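Local coordinates for Serine/threonine/tyrosine-interacting protein (Homo sapiens, PDB 2R0B) that is a catalytically inactive phosphatase that serves as a nuclear anchor for ERK1/ERK2 and binds the F-box of FBXW7, blocking its assembly into the SCF ubiquitin ligase, at residues Gly12-Tyr18 with Lys92-Asn98. Residues are numbered along the deposited sequence; the frame is centred on the assembly and turned at random.
Sequences GLFLGPY and KVLVHGN. With SO4 (sulfate ion), chain B.
L13 lays its CD1 over V93 and V95, 4.0 Å from V93 CB and 3.8 Å from V95 CG2. Its chi1 is t and chi2 p. L13, L15, V93 and V95 share one face of the sheet, where helices 76-88 and 103-116 pack. F14 and L94 lie on the other face, with F14 CB 4.0 Å from L94 CD1; F14 has chi1 m, and L94 is t, p. Strands 13-16 and 93-96 run parallel, 4.7 Å apart at closest approach and 24° between directions. The register pairs L13 with V93, F14 with L94, L15 with V95 and G16 with H96. Hydrogen bonds zigzag between them: V93 N to G12 O (2.9 Å), F14 N to V93 O (2.8 Å), V95 N to F14 O (2.8 Å) and G16 N to V95 O (3.0 Å). G97 N to G16 O is weak at 3.5 Å. The G12 backbone is in the left-handed region (phi 84°, psi 3°), where a CB would jam against the preceding carbonyl O. Strand 93-96 is central in the five-stranded dual-specificity phosphatase sheet, with strand 36-41 along its other edge. It leads into the loop corresponding to the phosphate-binding P-loop of active relatives. G97 holds the place of the catalytic cysteine of the HCX5R signature, in keeping with a pseudophosphatase. H96 has chi1 p, and its ND1 donates to G97 O at 3.0 Å. N98 N donates to O3 of a sulfate, probably from the crystallisation liquor, at 2.8 Å. N98 ND2 bonds E45. Past P17, Y18 N donates to N98 O at 2.9 Å, and the Y18 ring meets F48 edge-to-face.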
ATOM      1  N   GLY A  12       3.107  -6.225 -10.693  1.00 16.24           N
ATOM      2  CA  GLY A  12       1.702  -5.878 -10.534  1.00 15.35           C
ATOM      3  C   GLY A  12       1.322  -5.122  -9.263  1.00 15.39           C
ATOM      4  O   GLY A  12       0.139  -4.827  -9.059  1.00 16.31           O
ATOM      5  N   LEU A  13       2.291  -4.781  -8.426  1.00 14.84           N
ATOM      6  CA  LEU A  13       1.983  -4.056  -7.170  1.00 14.07           C
ATOM      7  C   LEU A  13       2.833  -2.808  -7.112  1.00 14.50           C
ATOM      8  O   LEU A  13       4.055  -2.897  -7.092  1.00 15.48           O
ATOM      9  CB  LEU A  13       2.237  -4.938  -5.943  1.00 14.26           C
ATOM     10  CG  LEU A  13       2.035  -4.321  -4.561  1.00 14.78           C
ATOM     11  CD1 LEU A  13       0.573  -3.958  -4.353  1.00 15.39           C
ATOM     12  CD2 LEU A  13       2.528  -5.247  -3.441  1.00 14.64           C
ATOM     13  N   PHE A  14       2.176  -1.652  -7.096  1.00 14.49           N
ATOM     14  CA  PHE A  14       2.824  -0.361  -7.146  1.00 14.50           C
ATOM     15  C   PHE A  14       2.588   0.381  -5.836  1.00 14.92           C
ATOM     16  O   PHE A  14       1.559   0.178  -5.177  1.00 14.77           O
ATOM     17  CB  PHE A  14       2.241   0.495  -8.285  1.00 15.39           C
ATOM     18  CG  PHE A  14       2.461  -0.069  -9.668  1.00 14.52           C
ATOM     19  CD1 PHE A  14       3.370   0.542 -10.531  1.00 14.88           C
ATOM     20  CD2 PHE A  14       1.742  -1.173 -10.119  1.00 16.32           C
ATOM     21  CE1 PHE A  14       3.565   0.057 -11.825  1.00 15.74           C
ATOM     22  CE2 PHE A  14       1.938  -1.674 -11.431  1.00 17.67           C
ATOM     23  CZ  PHE A  14       2.867  -1.060 -12.264  1.00 15.24           C
ATOM     24  N   LEU A  15       3.533   1.252  -5.484  1.00 14.37           N
ATOM     25  CA  LEU A  15       3.474   2.020  -4.235  1.00 14.29           C
ATOM     26  C   LEU A  15       3.766   3.470  -4.544  1.00 14.10           C
ATOM     27  O   LEU A  15       4.746   3.777  -5.225  1.00 15.02           O
ATOM     28  CB  LEU A  15       4.512   1.483  -3.238  1.00 13.27           C
ATOM     29  CG  LEU A  15       4.767   2.270  -1.935  1.00 15.20           C
ATOM     30  CD1 LEU A  15       3.549   2.363  -1.023  1.00 16.79           C
ATOM     31  CD2 LEU A  15       5.980   1.722  -1.167  1.00 15.22           C
ATOM     32  N   GLY A  16       2.938   4.380  -4.031  1.00 13.78           N
ATOM     33  CA  GLY A  16       3.085   5.787  -4.418  1.00 13.85           C
ATOM     34  C   GLY A  16       2.526   6.733  -3.371  1.00 13.94           C
ATOM     35  O   GLY A  16       1.904   6.288  -2.423  1.00 13.80           O
ATOM     36  N   PRO A  17       2.755   8.044  -3.552  1.00 13.90           N
ATOM     37  CA  PRO A  17       2.138   9.101  -2.769  1.00 13.88           C
ATOM     38  C   PRO A  17       0.725   9.354  -3.330  1.00 14.06           C
ATOM     39  O   PRO A  17       0.340   8.786  -4.356  1.00 13.51           O
ATOM     40  CB  PRO A  17       3.044  10.309  -3.047  1.00 14.29           C
ATOM     41  CG  PRO A  17       3.459  10.092  -4.506  1.00 14.28           C
ATOM     42  CD  PRO A  17       3.621   8.586  -4.626  1.00 14.39           C
ATOM     43  N   TYR A  18      -0.039  10.239  -2.713  1.00 13.91           N
ATOM     44  CA  TYR A  18      -1.370  10.474  -3.224  1.00 14.53           C
ATOM     45  C   TYR A  18      -1.360  11.034  -4.667  1.00 14.46           C
ATOM     46  O   TYR A  18      -2.316  10.823  -5.441  1.00 15.37           O
ATOM     47  CB  TYR A  18      -2.157  11.375  -2.263  1.00 14.34           C
ATOM     48  CG  TYR A  18      -1.829  12.837  -2.459  1.00 14.79           C
ATOM     49  CD1 TYR A  18      -0.818  13.447  -1.723  1.00 13.92           C
ATOM     50  CD2 TYR A  18      -2.506  13.591  -3.416  1.00 14.32           C
ATOM     51  CE1 TYR A  18      -0.494  14.807  -1.907  1.00 15.89           C
ATOM     52  CE2 TYR A  18      -2.183  14.935  -3.614  1.00 14.45           C
ATOM     53  CZ  TYR A  18      -1.187  15.527  -2.876  1.00 15.63           C
ATOM     54  OH  TYR A  18      -0.893  16.852  -3.100  1.00 18.00           O
ATOM     55  N   LYS A  92      -3.854  -5.177 -11.594  1.00 16.91           N
ATOM     56  CA  LYS A  92      -2.683  -4.570 -10.946  1.00 16.67           C
ATOM     57  C   LYS A  92      -3.146  -3.561  -9.910  1.00 15.96           C
ATOM     58  O   LYS A  92      -4.193  -2.934 -10.065  1.00 15.46           O
ATOM     59  CB  LYS A  92      -1.726  -3.966 -11.973  1.00 18.02           C
ATOM     60  CG  LYS A  92      -1.254  -4.995 -12.998  1.00 19.00           C
ATOM     61  CD  LYS A  92      -0.017  -4.583 -13.720  1.00 24.69           C
ATOM     62  CE  LYS A  92       0.243  -5.549 -14.884  1.00 25.28           C
ATOM     63  NZ  LYS A  92      -0.719  -5.372 -16.013  1.00 27.40           N
ATOM     64  N   VAL A  93      -2.364  -3.433  -8.842  1.00 14.61           N
ATOM     65  CA  VAL A  93      -2.793  -2.689  -7.655  1.00 14.76           C
ATOM     66  C   VAL A  93      -1.838  -1.526  -7.368  1.00 14.08           C
ATOM     67  O   VAL A  93      -0.604  -1.686  -7.315  1.00 13.64           O
ATOM     68  CB  VAL A  93      -2.853  -3.599  -6.415  1.00 14.87           C
ATOM     69  CG1 VAL A  93      -3.342  -2.822  -5.205  1.00 15.10           C
ATOM     70  CG2 VAL A  93      -3.744  -4.843  -6.658  1.00 15.94           C
ATOM     71  N   LEU A  94      -2.413  -0.342  -7.185  1.00 12.97           N
ATOM     72  CA  LEU A  94      -1.638   0.780  -6.671  1.00 12.87           C
ATOM     73  C   LEU A  94      -2.011   0.957  -5.197  1.00 12.67           C
ATOM     74  O   LEU A  94      -3.199   1.074  -4.870  1.00 11.98           O
ATOM     75  CB  LEU A  94      -1.943   2.070  -7.447  1.00 12.33           C
ATOM     76  CG  LEU A  94      -1.475   3.383  -6.784  1.00 14.07           C
ATOM     77  CD1 LEU A  94       0.053   3.419  -6.565  1.00 13.45           C
ATOM     78  CD2 LEU A  94      -1.947   4.585  -7.617  1.00 13.27           C
ATOM     79  N   VAL A  95      -1.018   0.938  -4.311  1.00 12.69           N
ATOM     80  CA  VAL A  95      -1.242   1.285  -2.902  1.00 13.04           C
ATOM     81  C   VAL A  95      -0.652   2.679  -2.664  1.00 13.49           C
ATOM     82  O   VAL A  95       0.528   2.907  -2.916  1.00 14.00           O
ATOM     83  CB  VAL A  95      -0.538   0.314  -1.946  1.00 12.27           C
ATOM     84  CG1 VAL A  95      -0.860   0.712  -0.483  1.00 14.40           C
ATOM     85  CG2 VAL A  95      -0.949  -1.121  -2.245  1.00 13.00           C
ATOM     86  N   HIS A  96      -1.473   3.617  -2.196  1.00 13.25           N
ATOM     87  CA  HIS A  96      -0.982   4.958  -1.953  1.00 12.48           C
ATOM     88  C   HIS A  96      -1.457   5.485  -0.612  1.00 13.28           C
ATOM     89  O   HIS A  96      -2.511   5.071  -0.099  1.00 13.09           O
ATOM     90  CB  HIS A  96      -1.321   5.920  -3.123  1.00 12.89           C
ATOM     91  CG  HIS A  96      -2.730   6.433  -3.116  1.00 12.43           C
ATOM     92  ND1 HIS A  96      -3.169   7.391  -2.220  1.00 13.86           N
ATOM     93  CD2 HIS A  96      -3.799   6.118  -3.891  1.00 14.00           C
ATOM     94  CE1 HIS A  96      -4.447   7.642  -2.451  1.00 15.14           C
ATOM     95  NE2 HIS A  96      -4.849   6.891  -3.459  1.00 13.50           N
ATOM     96  N   GLY A  97      -0.647   6.376  -0.034  1.00 13.11           N
ATOM     97  CA  GLY A  97      -1.026   7.075   1.171  1.00 12.90           C
ATOM     98  C   GLY A  97      -1.028   8.556   0.841  1.00 12.74           C
ATOM     99  O   GLY A  97      -1.543   8.971  -0.205  1.00 14.03           O
ATOM    100  N   ASN A  98      -0.452   9.359   1.732  1.00 13.20           N
ATOM    101  CA  ASN A  98      -0.196  10.760   1.447  1.00 13.37           C
ATOM    102  C   ASN A  98       1.199  10.867   0.826  1.00 13.33           C
ATOM    103  O   ASN A  98       1.332  11.162  -0.372  1.00 13.97           O
ATOM    104  CB  ASN A  98      -0.333  11.565   2.749  1.00 13.62           C
ATOM    105  CG  ASN A  98      -0.054  13.038   2.574  1.00 14.66           C
ATOM    106  OD1 ASN A  98       0.604  13.450   1.617  1.00 17.02           O
ATOM    107  ND2 ASN A  98      -0.524  13.852   3.533  1.00 14.74           N
TER
HETATM  108  S   SO4 B   1       2.015   7.696   4.269  1.00 15.39           S
HETATM  109  O1  SO4 B   1       3.423   8.078   4.175  1.00 17.77           O
HETATM  110  O2  SO4 B   1       1.782   7.347   5.664  1.00 15.28           O
HETATM  111  O3  SO4 B   1       1.130   8.815   3.957  1.00 18.71           O
HETATM  112  O4  SO4 B   1       1.700   6.577   3.382  1.00 19.11           O